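Local coordinates for AclR protein (Streptomyces galilaeus, PDB 2GEY) that is a putative hydroxylase in the biosynthesis of aromatic polyketide antibiotics, built on the SnoaL-like alpha+beta barrel fold, at residues I25-W29 / M47-M51; D32-E38 / V114-D119; V99-V104 / V120-L126. All blocks are in the same frame, centred on the assembly; numbering follows the deposited sequence. Where two conformers were deposited one is given.

Contact 1. Residues I25-W29 / M47-M51; sequences IIKHW and MVKLM
W29 meets M47, V48 and M51 through the outer carbons of its six-membered ring. With M51 the contact is Met-aromatic. SD lies 3.8 Å from W29 CH2 and approaches the ring obliquely, 72° off its normal. The two side chains slide past each other in opposite directions. M51 runs extended to its sulfur and bends only at the last torsion (chi3 71°), which places its methyl CE against I25. There M51 CE and I25 CD1 meet tip to tip at 3.9 Å.

The segments come from the short helix 23-26 and helix 44-57, which pack beside the curved sheet of this SnoaL-like, NTF2-clan fold. A type I turn runs from I26 to W29, closed by W29 N on I26 O at 3.0 Å. In the modelled conformer of I26, its CG1 covers part of one indole face.

The remaining contacts are apolar. V48 CG2 reaches both I26 CD1 of that conformer, an aliphatic pair at 3.6 Å, and W29 CZ3, at 3.9 Å. M47 crosses the indole at about a right angle, with CG 3.9 Å from W29 CH2. I25 also packs on M13, A16 and W17 of helix 3-18.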
loop_
_atom_site.group_PDB
_atom_site.type_symbol
_atom_site.label_atom_id
_atom_site.label_comp_id
_atom_site.label_asym_id
_atom_site.label_seq_id
_atom_site.Cartn_x
_atom_site.Cartn_y
_atom_site.Cartn_z
ATOM N N ILE A 25 12.766 -10.551 -16.317
ATOM C CA ILE A 25 12.324 -9.272 -15.792
ATOM C C ILE A 25 13.346 -8.199 -16.177
ATOM O O ILE A 25 13.003 -7.183 -16.786
ATOM C CB ILE A 25 12.202 -9.326 -14.250
ATOM C CG1 ILE A 25 11.228 -10.430 -13.827
ATOM C CG2 ILE A 25 11.787 -7.977 -13.683
ATOM C CD1 ILE A 25 11.437 -10.884 -12.437
ATOM N N ILE A 26 14.609 -8.437 -15.842
ATOM C CA ILE A 26 15.650 -7.422 -15.987
ATOM C C ILE A 26 15.921 -7.077 -17.464
ATOM O O ILE A 26 16.416 -5.991 -17.781
ATOM C CB ILE A 26 16.932 -7.859 -15.216
ATOM C CG1 ILE A 26 16.638 -7.859 -13.708
ATOM C CG2 ILE A 26 18.107 -6.947 -15.524
ATOM C CD1 ILE A 26 17.546 -8.744 -12.884
ATOM N N LYS A 27 15.580 -7.991 -18.370
ATOM C CA LYS A 27 15.779 -7.723 -19.805
ATOM C C LYS A 27 14.951 -6.532 -20.298
ATOM O O LYS A 27 15.243 -5.964 -21.349
ATOM C CB LYS A 27 15.455 -8.961 -20.643
ATOM C CG LYS A 27 14.008 -9.361 -20.644
ATOM C CD LYS A 27 13.792 -10.678 -21.367
ATOM C CE LYS A 27 13.822 -10.517 -22.860
ATOM N NZ LYS A 27 13.322 -11.753 -23.538
ATOM N N HIS A 28 13.918 -6.167 -19.543
ATOM C CA HIS A 28 13.045 -5.051 -19.907
ATOM C C HIS A 28 13.473 -3.737 -19.275
ATOM O O HIS A 28 12.875 -2.691 -19.546
ATOM C CB HIS A 28 11.613 -5.371 -19.508
ATOM C CG HIS A 28 11.028 -6.515 -20.268
ATOM N ND1 HIS A 28 10.764 -6.446 -21.619
ATOM C CD2 HIS A 28 10.688 -7.767 -19.879
ATOM C CE1 HIS A 28 10.256 -7.599 -22.023
ATOM N NE2 HIS A 28 10.208 -8.419 -20.989
ATOM N N TRP A 29 14.505 -3.784 -18.434
ATOM C CA TRP A 29 15.005 -2.580 -17.787
ATOM C C TRP A 29 15.909 -1.814 -18.719
ATOM O O TRP A 29 16.760 -2.402 -19.395
ATOM C CB TRP A 29 15.820 -2.934 -16.551
ATOM C CG TRP A 29 15.069 -3.507 -15.424
ATOM C CD1 TRP A 29 13.749 -3.805 -15.367
ATOM C CD2 TRP A 29 15.625 -3.889 -14.167
ATOM N NE1 TRP A 29 13.434 -4.333 -14.138
ATOM C CE2 TRP A 29 14.577 -4.399 -13.383
ATOM C CE3 TRP A 29 16.912 -3.835 -13.625
ATOM C CZ2 TRP A 29 14.778 -4.860 -12.075
ATOM C CZ3 TRP A 29 17.109 -4.296 -12.328
ATOM C CH2 TRP A 29 16.052 -4.802 -11.573
ATOM N N MET A 47 18.637 -3.892 -5.834
ATOM C CA MET A 47 17.342 -4.403 -6.272
ATOM C C MET A 47 17.462 -5.863 -6.708
ATOM O O MET A 47 16.684 -6.716 -6.274
ATOM C CB MET A 47 16.807 -3.552 -7.422
ATOM C CG MET A 47 15.387 -3.899 -7.852
ATOM S SD MET A 47 14.151 -3.780 -6.538
ATOM C CE MET A 47 14.578 -2.216 -5.798
ATOM N N VAL A 48 18.444 -6.154 -7.551
ATOM C CA VAL A 48 18.643 -7.525 -8.019
ATOM C C VAL A 48 18.946 -8.466 -6.847
ATOM O O VAL A 48 18.439 -9.577 -6.808
ATOM C CB VAL A 48 19.733 -7.614 -9.116
ATOM C CG1 VAL A 48 20.059 -9.073 -9.443
ATOM C CG2 VAL A 48 19.264 -6.889 -10.374
ATOM N N LYS A 49 19.751 -8.014 -5.886
ATOM C CA LYS A 49 20.028 -8.814 -4.691
ATOM C C LYS A 49 18.768 -9.140 -3.897
ATOM O O LYS A 49 18.638 -10.250 -3.385
ATOM C CB LYS A 49 21.043 -8.119 -3.779
ATOM C CG LYS A 49 22.429 -8.109 -4.358
ATOM C CD LYS A 49 23.419 -7.379 -3.466
ATOM C CE LYS A 49 24.720 -7.123 -4.200
ATOM N NZ LYS A 49 25.735 -6.501 -3.306
ATOM N N LEU A 50 17.856 -8.176 -3.789
ATOM C CA LEU A 50 16.596 -8.388 -3.075
ATOM C C LEU A 50 15.724 -9.367 -3.835
ATOM O O LEU A 50 15.021 -10.180 -3.235
ATOM C CB LEU A 50 15.835 -7.073 -2.902
ATOM C CG LEU A 50 16.444 -6.074 -1.920
ATOM C CD1 LEU A 50 15.754 -4.729 -2.076
ATOM C CD2 LEU A 50 16.322 -6.590 -0.490
ATOM N N MET A 51 15.764 -9.272 -5.162
ATOM C CA MET A 51 14.993 -10.174 -6.011
ATOM C C MET A 51 15.515 -11.603 -5.862
ATOM O O MET A 51 14.731 -12.533 -5.675
ATOM C CB MET A 51 15.058 -9.717 -7.472
ATOM C CG MET A 51 14.350 -8.388 -7.709
ATOM S SD MET A 51 14.760 -7.616 -9.290
ATOM C CE MET A 51 13.908 -8.706 -10.424
#

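Contact 2. Residues D32-E38 / V114-D119; sequences DIVHYSE and VVEHWD
V34 and Y36 bond through their backbones to V115, H117 and D119, which sets two strands, 33-37 and 113-122, in parallel within the mixed sheet of the SnoaL-like fold. V34 N bonds to V115 O and V34 O takes H117 N. Y36 N bonds to H117 O at 2.7 Å, and Y36 O takes D119 N. V115 and E116 both face R108 on the next strand, a classic beta bulge.

The middle of the pair is tight. On the face of Y36 and W118 the two rings lie side by side, pointing the same way. Their planes are 14° apart but slid, so overlap is slight. Y36 CD1 sits over one face of the indole, 3.2 Å from W118 NE1. On the other face, where H35 meets M47 of helix 44-57, the imidazoles of H35 and H117 meet rim to rim with planes at 89°. In the modelled conformer of H117, its ND1 and H35 ND1 share a straight hydrogen bond of 3.0 Å, and either could be the donor. H35 NE2 is held by S44 OG. At the start of the strand, I33 CD1 rests on V114 CG1 at 3.6 Å.

The far end is looser. S37 OG donates to the syn lone pair of D119 OD1, 2.8 Å away. Beyond it, one water accepts from E38 N and donates to D119 O, in place of a direct strand bond. The E38 carboxylate bonds to N122 and R124 of the second subunit.

Y36 OH donates to the anti lone pair of E116 OE2 at 2.7 Å, while E116 OE1 makes a salt bridge to R108. With a phenol on one oxygen and a guanidinium on the other, this glutamate is probably kept ionised and its carboxylate fixed in rotation.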
loop_
_atom_site.group_PDB
_atom_site.type_symbol
_atom_site.label_atom_id
_atom_site.label_comp_id
_atom_site.label_asym_id
_atom_site.label_seq_id
_atom_site.Cartn_x
_atom_site.Cartn_y
_atom_site.Cartn_z
ATOM N N ASP A 32 19.633 2.740 -17.910
ATOM C CA ASP A 32 19.586 3.935 -17.065
ATOM C C ASP A 32 18.429 3.935 -16.074
ATOM O O ASP A 32 18.075 4.981 -15.520
ATOM C CB ASP A 32 19.498 5.176 -17.948
ATOM C CG ASP A 32 20.621 5.247 -18.962
ATOM O OD1 ASP A 32 21.802 5.149 -18.554
ATOM O OD2 ASP A 32 20.324 5.396 -20.165
ATOM N N ILE A 33 17.849 2.763 -15.839
ATOM C CA ILE A 33 16.729 2.633 -14.928
ATOM C C ILE A 33 17.062 3.140 -13.523
ATOM O O ILE A 33 18.185 2.958 -13.019
ATOM C CB ILE A 33 16.232 1.165 -14.852
ATOM C CG1 ILE A 33 14.901 1.083 -14.100
ATOM C CG2 ILE A 33 17.284 0.257 -14.204
ATOM C CD1 ILE A 33 14.222 -0.258 -14.234
ATOM N N VAL A 34 16.092 3.821 -12.918
ATOM C CA VAL A 34 16.157 4.203 -11.511
ATOM C C VAL A 34 15.012 3.533 -10.754
ATOM O O VAL A 34 13.861 3.520 -11.213
ATOM C CB VAL A 34 16.073 5.734 -11.336
ATOM C CG1 VAL A 34 16.199 6.116 -9.871
ATOM C CG2 VAL A 34 17.145 6.405 -12.144
ATOM N N HIS A 35 15.337 2.961 -9.604
ATOM C CA HIS A 35 14.358 2.327 -8.739
ATOM C C HIS A 35 14.152 3.173 -7.494
ATOM O O HIS A 35 15.123 3.653 -6.902
ATOM C CB HIS A 35 14.830 0.946 -8.296
ATOM C CG HIS A 35 15.275 0.058 -9.414
ATOM N ND1 HIS A 35 14.406 -0.755 -10.109
ATOM C CD2 HIS A 35 16.504 -0.181 -9.924
ATOM C CE1 HIS A 35 15.079 -1.438 -11.015
ATOM N NE2 HIS A 35 16.354 -1.110 -10.922
ATOM N N TYR A 36 12.898 3.333 -7.090
ATOM C CA TYR A 36 12.553 4.047 -5.873
ATOM C C TYR A 36 11.695 3.181 -4.958
ATOM O O TYR A 36 10.809 2.450 -5.415
ATOM C CB TYR A 36 11.778 5.328 -6.181
ATOM C CG TYR A 36 12.351 6.182 -7.284
ATOM C CD1 TYR A 36 11.955 5.993 -8.601
ATOM C CD2 TYR A 36 13.254 7.195 -7.016
ATOM C CE1 TYR A 36 12.456 6.773 -9.622
ATOM C CE2 TYR A 36 13.762 7.985 -8.036
ATOM C CZ TYR A 36 13.344 7.772 -9.338
ATOM O OH TYR A 36 13.836 8.544 -10.367
ATOM N N SER A 37 11.952 3.290 -3.661
ATOM C CA SER A 37 11.125 2.662 -2.648
ATOM C C SER A 37 11.133 3.542 -1.400
ATOM O O SER A 37 12.198 3.964 -0.945
ATOM C CB SER A 37 11.664 1.265 -2.337
ATOM O OG SER A 37 10.826 0.610 -1.403
ATOM N N GLU A 38 9.946 3.835 -0.874
ATOM C CA GLU A 38 9.782 4.734 0.264
ATOM C C GLU A 38 10.427 6.102 0.003
ATOM O O GLU A 38 11.021 6.707 0.895
ATOM C CB GLU A 38 10.315 4.084 1.549
ATOM C CG GLU A 38 9.697 2.716 1.821
ATOM C CD GLU A 38 10.081 2.134 3.170
ATOM O OE1 GLU A 38 10.893 2.763 3.878
ATOM O OE2 GLU A 38 9.559 1.055 3.520
ATOM N N VAL A 114 11.925 -0.050 -19.305
ATOM C CA VAL A 114 11.564 0.598 -18.047
ATOM C C VAL A 114 12.708 1.527 -17.615
ATOM O O VAL A 114 13.838 1.071 -17.426
ATOM C CB VAL A 114 11.293 -0.442 -16.943
ATOM C CG1 VAL A 114 10.936 0.236 -15.628
ATOM C CG2 VAL A 114 10.184 -1.397 -17.382
ATOM N N VAL A 115 12.411 2.817 -17.457
ATOM C CA VAL A 115 13.401 3.806 -17.010
ATOM C C VAL A 115 13.229 4.255 -15.549
ATOM O O VAL A 115 14.171 4.798 -14.929
ATOM C CB VAL A 115 13.424 5.046 -17.933
ATOM C CG1 VAL A 115 13.877 4.658 -19.327
ATOM C CG2 VAL A 115 12.070 5.739 -17.962
ATOM N N GLU A 116 12.029 4.056 -15.011
ATOM C CA GLU A 116 11.750 4.338 -13.608
ATOM C C GLU A 116 10.812 3.287 -13.061
ATOM O O GLU A 116 9.870 2.860 -13.748
ATOM C CB GLU A 116 11.126 5.729 -13.421
ATOM C CG GLU A 116 12.091 6.880 -13.658
ATOM C CD GLU A 116 11.492 8.229 -13.309
ATOM O OE1 GLU A 116 10.621 8.702 -14.066
ATOM O OE2 GLU A 116 11.910 8.833 -12.292
ATOM N N HIS A 117 11.064 2.910 -11.810
ATOM C CA HIS A 117 10.308 1.881 -11.127
ATOM C C HIS A 117 10.068 2.326 -9.680
ATOM O O HIS A 117 11.024 2.591 -8.955
ATOM C CB HIS A 117 11.101 0.568 -11.211
ATOM C CG HIS A 117 10.650 -0.490 -10.259
ATOM N ND1 HIS A 117 11.533 -1.222 -9.494
ATOM C CD2 HIS A 117 9.412 -0.939 -9.938
ATOM C CE1 HIS A 117 10.860 -2.080 -8.749
ATOM N NE2 HIS A 117 9.573 -1.930 -8.998
ATOM N N TRP A 118 8.801 2.426 -9.283
ATOM C CA TRP A 118 8.427 2.764 -7.912
ATOM C C TRP A 118 7.629 1.610 -7.316
ATOM O O TRP A 118 6.768 1.034 -7.995
ATOM C CB TRP A 118 7.539 4.010 -7.867
ATOM C CG TRP A 118 8.090 5.251 -8.472
ATOM C CD1 TRP A 118 8.726 6.261 -7.821
ATOM C CD2 TRP A 118 7.997 5.654 -9.844
ATOM N NE1 TRP A 118 9.050 7.263 -8.699
ATOM C CE2 TRP A 118 8.618 6.918 -9.950
ATOM C CE3 TRP A 118 7.440 5.075 -10.991
ATOM C CZ2 TRP A 118 8.713 7.611 -11.164
ATOM C CZ3 TRP A 118 7.541 5.758 -12.201
ATOM C CH2 TRP A 118 8.170 7.013 -12.276
ATOM N N ASP A 119 7.890 1.268 -6.057
ATOM C CA ASP A 119 7.077 0.253 -5.375
ATOM C C ASP A 119 6.527 0.769 -4.056
ATOM O O ASP A 119 7.138 1.617 -3.406
ATOM C CB ASP A 119 7.857 -1.057 -5.162
ATOM C CG ASP A 119 9.051 -0.906 -4.227
ATOM O OD1 ASP A 119 8.894 -0.400 -3.090
ATOM O OD2 ASP A 119 10.169 -1.327 -4.615
HETATM O O HOH W 1 11.353 0.161 -6.755
HETATM O O HOH W 2 7.238 3.878 -1.810
#

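Contact 3. Residues V99-V104 / V120-L126; sequences VSWHLV and VINMRPL
M123 lays its methyl on the indole of W101. In the modelled conformer CE is 3.4 Å from the centroid of the W101 five-membered ring and 8° off the normal, a CH-pi contact. The sulfur stands farther out above the same ring, a Met-aromatic contact. M123 gets there by bending at chi2 and chi3. A tetraethylene glycol, probably from the crystallisation liquor, lies about 3 Å from the M123 side chain. L126 CD2 comes obliquely to W101 CE3 at 3.8 Å, and I121 CG2 to W101 CD1 at 4.0 Å. With W101 CG between its backbone N and carbonyl carbon (chi1 65°), the indole lies beside the M123, I121 and L126 side chains, which point the same way. Two residues earlier in the strand, V99 CB meets L126 CD1 at 3.6 Å. P125 CB touches S100 O, and its CG lies at the edge of the H102 ring, 3.9 Å from H102 CD2.

The backbone beneath them is the beta hairpin of strands 98-110 and 113-122, continued by helix 124-129. H102 with N122 and V104 with V120 are antiparallel hydrogen-bonded pairs, with L103 and I121 a non-hydrogen-bonded pair between them. N122 OD1 accepts from R124 N at 3.0 Å, an Asx turn, and M123 takes the N-cap position. P125 and L126 follow, back against the first strand.

Farther out, F58 packs on V99, W101 and L126, and T80 OG1 holds H102 ND1. The second subunit supplies E38, which bonds N122 ND2 and forms a salt bridge with R124. V104 packs on V120 of that subunit.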
loop_
_atom_site.group_PDB
_atom_site.type_symbol
_atom_site.label_atom_id
_atom_site.label_comp_id
_atom_site.label_asym_id
_atom_site.label_seq_id
_atom_site.Cartn_x
_atom_site.Cartn_y
_atom_site.Cartn_z
ATOM N N VAL A 99 2.532 -17.987 3.035
ATOM C CA VAL A 99 2.611 -16.576 3.356
ATOM C C VAL A 99 2.037 -15.773 2.202
ATOM O O VAL A 99 1.858 -16.301 1.099
ATOM C CB VAL A 99 4.064 -16.121 3.634
ATOM C CG1 VAL A 99 4.670 -16.916 4.799
ATOM C CG2 VAL A 99 4.942 -16.237 2.379
ATOM N N SER A 100 1.760 -14.504 2.477
ATOM C CA SER A 100 1.273 -13.568 1.474
ATOM C C SER A 100 1.722 -12.143 1.782
ATOM O O SER A 100 2.016 -11.788 2.938
ATOM C CB SER A 100 -0.257 -13.622 1.381
ATOM O OG SER A 100 -0.851 -13.156 2.588
ATOM N N TRP A 101 1.778 -11.327 0.738
ATOM C CA TRP A 101 1.917 -9.899 0.904
ATOM C C TRP A 101 1.343 -9.185 -0.314
ATOM O O TRP A 101 0.855 -9.829 -1.246
ATOM C CB TRP A 101 3.371 -9.494 1.224
ATOM C CG TRP A 101 4.387 -9.730 0.168
ATOM C CD1 TRP A 101 4.825 -8.835 -0.757
ATOM C CD2 TRP A 101 5.144 -10.927 -0.041
ATOM N NE1 TRP A 101 5.791 -9.399 -1.545
ATOM C CE2 TRP A 101 6.014 -10.683 -1.123
ATOM C CE3 TRP A 101 5.174 -12.178 0.585
ATOM C CZ2 TRP A 101 6.905 -11.649 -1.598
ATOM C CZ3 TRP A 101 6.046 -13.135 0.111
ATOM C CH2 TRP A 101 6.902 -12.865 -0.974
ATOM N N HIS A 102 1.347 -7.863 -0.267
ATOM C CA HIS A 102 0.642 -7.058 -1.258
ATOM C C HIS A 102 1.529 -5.913 -1.649
ATOM O O HIS A 102 2.270 -5.383 -0.824
ATOM C CB HIS A 102 -0.673 -6.539 -0.675
ATOM C CG HIS A 102 -1.508 -7.614 -0.054
ATOM N ND1 HIS A 102 -2.394 -8.379 -0.779
ATOM C CD2 HIS A 102 -1.547 -8.089 1.214
ATOM C CE1 HIS A 102 -2.958 -9.267 0.020
ATOM N NE2 HIS A 102 -2.468 -9.108 1.236
ATOM N N LEU A 103 1.478 -5.527 -2.915
ATOM C CA LEU A 103 2.287 -4.411 -3.376
ATOM C C LEU A 103 1.655 -3.732 -4.575
ATOM O O LEU A 103 0.801 -4.310 -5.238
ATOM C CB LEU A 103 3.692 -4.902 -3.723
ATOM C CG LEU A 103 3.757 -6.039 -4.752
ATOM C CD1 LEU A 103 4.024 -5.498 -6.132
ATOM C CD2 LEU A 103 4.811 -7.064 -4.376
ATOM N N VAL A 104 2.092 -2.507 -4.830
ATOM C CA VAL A 104 1.797 -1.823 -6.069
ATOM C C VAL A 104 3.142 -1.494 -6.700
ATOM O O VAL A 104 4.038 -0.951 -6.044
ATOM C CB VAL A 104 0.951 -0.543 -5.872
ATOM C CG1 VAL A 104 0.823 0.226 -7.200
ATOM C CG2 VAL A 104 -0.416 -0.899 -5.328
ATOM N N VAL A 120 5.356 0.265 -3.694
ATOM C CA VAL A 120 4.810 0.423 -2.358
ATOM C C VAL A 120 4.454 -0.982 -1.918
ATOM O O VAL A 120 3.554 -1.615 -2.488
ATOM C CB VAL A 120 3.571 1.340 -2.340
ATOM C CG1 VAL A 120 2.942 1.362 -0.957
ATOM C CG2 VAL A 120 3.934 2.747 -2.796
ATOM N N ILE A 121 5.175 -1.484 -0.920
ATOM C CA ILE A 121 5.047 -2.863 -0.514
ATOM C C ILE A 121 4.519 -2.958 0.912
ATOM O O ILE A 121 5.110 -2.401 1.838
ATOM C CB ILE A 121 6.389 -3.608 -0.611
ATOM C CG1 ILE A 121 6.975 -3.468 -2.020
ATOM C CG2 ILE A 121 6.198 -5.085 -0.235
ATOM C CD1 ILE A 121 8.370 -3.975 -2.153
ATOM N N ASN A 122 3.390 -3.649 1.055
ATOM C CA ASN A 122 2.814 -3.969 2.345
ATOM C C ASN A 122 3.191 -5.384 2.739
ATOM O O ASN A 122 2.548 -6.347 2.295
ATOM C CB ASN A 122 1.288 -3.848 2.315
ATOM C CG ASN A 122 0.651 -4.330 3.600
ATOM O OD1 ASN A 122 1.289 -4.318 4.645
ATOM N ND2 ASN A 122 -0.601 -4.776 3.528
ATOM N N MET A 123 4.205 -5.486 3.598
ATOM C CA MET A 123 4.670 -6.777 4.099
ATOM C C MET A 123 4.019 -7.149 5.433
ATOM O O MET A 123 4.352 -8.168 6.037
ATOM C CB MET A 123 6.184 -6.762 4.267
ATOM C CG MET A 123 6.953 -6.506 2.985
ATOM S SD MET A 123 8.249 -7.718 2.743
ATOM C CE MET A 123 7.297 -8.925 1.837
ATOM N N ARG A 124 3.065 -6.344 5.894
ATOM C CA ARG A 124 2.446 -6.617 7.194
ATOM C C ARG A 124 2.063 -8.099 7.413
ATOM O O ARG A 124 2.472 -8.687 8.414
ATOM C CB ARG A 124 1.247 -5.686 7.431
ATOM C CG ARG A 124 0.735 -5.683 8.871
ATOM C CD ARG A 124 -0.743 -5.309 8.935
ATOM N NE ARG A 124 -1.577 -6.358 8.347
ATOM C CZ ARG A 124 -1.917 -7.486 8.961
ATOM N NH1 ARG A 124 -2.652 -8.387 8.324
ATOM N NH2 ARG A 124 -1.553 -7.722 10.218
ATOM N N PRO A 125 1.318 -8.721 6.471
ATOM C CA PRO A 125 0.888 -10.107 6.695
ATOM C C PRO A 125 2.062 -11.083 6.783
ATOM O O PRO A 125 2.013 -12.052 7.546
ATOM C CB PRO A 125 0.030 -10.432 5.461
ATOM C CG PRO A 125 -0.209 -9.159 4.773
ATOM C CD PRO A 125 0.867 -8.212 5.162
ATOM N N LEU A 126 3.108 -10.823 6.004
ATOM C CA LEU A 126 4.310 -11.645 6.052
ATOM C C LEU A 126 5.046 -11.451 7.370
ATOM O O LEU A 126 5.533 -12.416 7.968
ATOM C CB LEU A 126 5.238 -11.308 4.881
ATOM C CG LEU A 126 6.561 -12.079 4.807
ATOM C CD1 LEU A 126 6.314 -13.579 4.713
ATOM C CD2 LEU A 126 7.379 -11.600 3.618
#

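From the N terminus, contact 1 opens at 25-29 and closes a short loop at 47-51, joining helix 23-26 to helix 44-57. Contact 2 starts inside that loop, at 32-38, and closes far along the chain at 114-119, so the two cross. They also touch: W29 packs on H35, and H28 O probably bonds to V114 N. Contact 3 opens at 99-104, within the span of contact 2, and closes beyond it at 120-126, so these two cross as well. Both use strand 113-122, which has strand 33-37 on one flank and strand 98-110 on the other. Contacts 1 and 3 follow in series without touching. Contacts 2 and 3 both reach the second subunit.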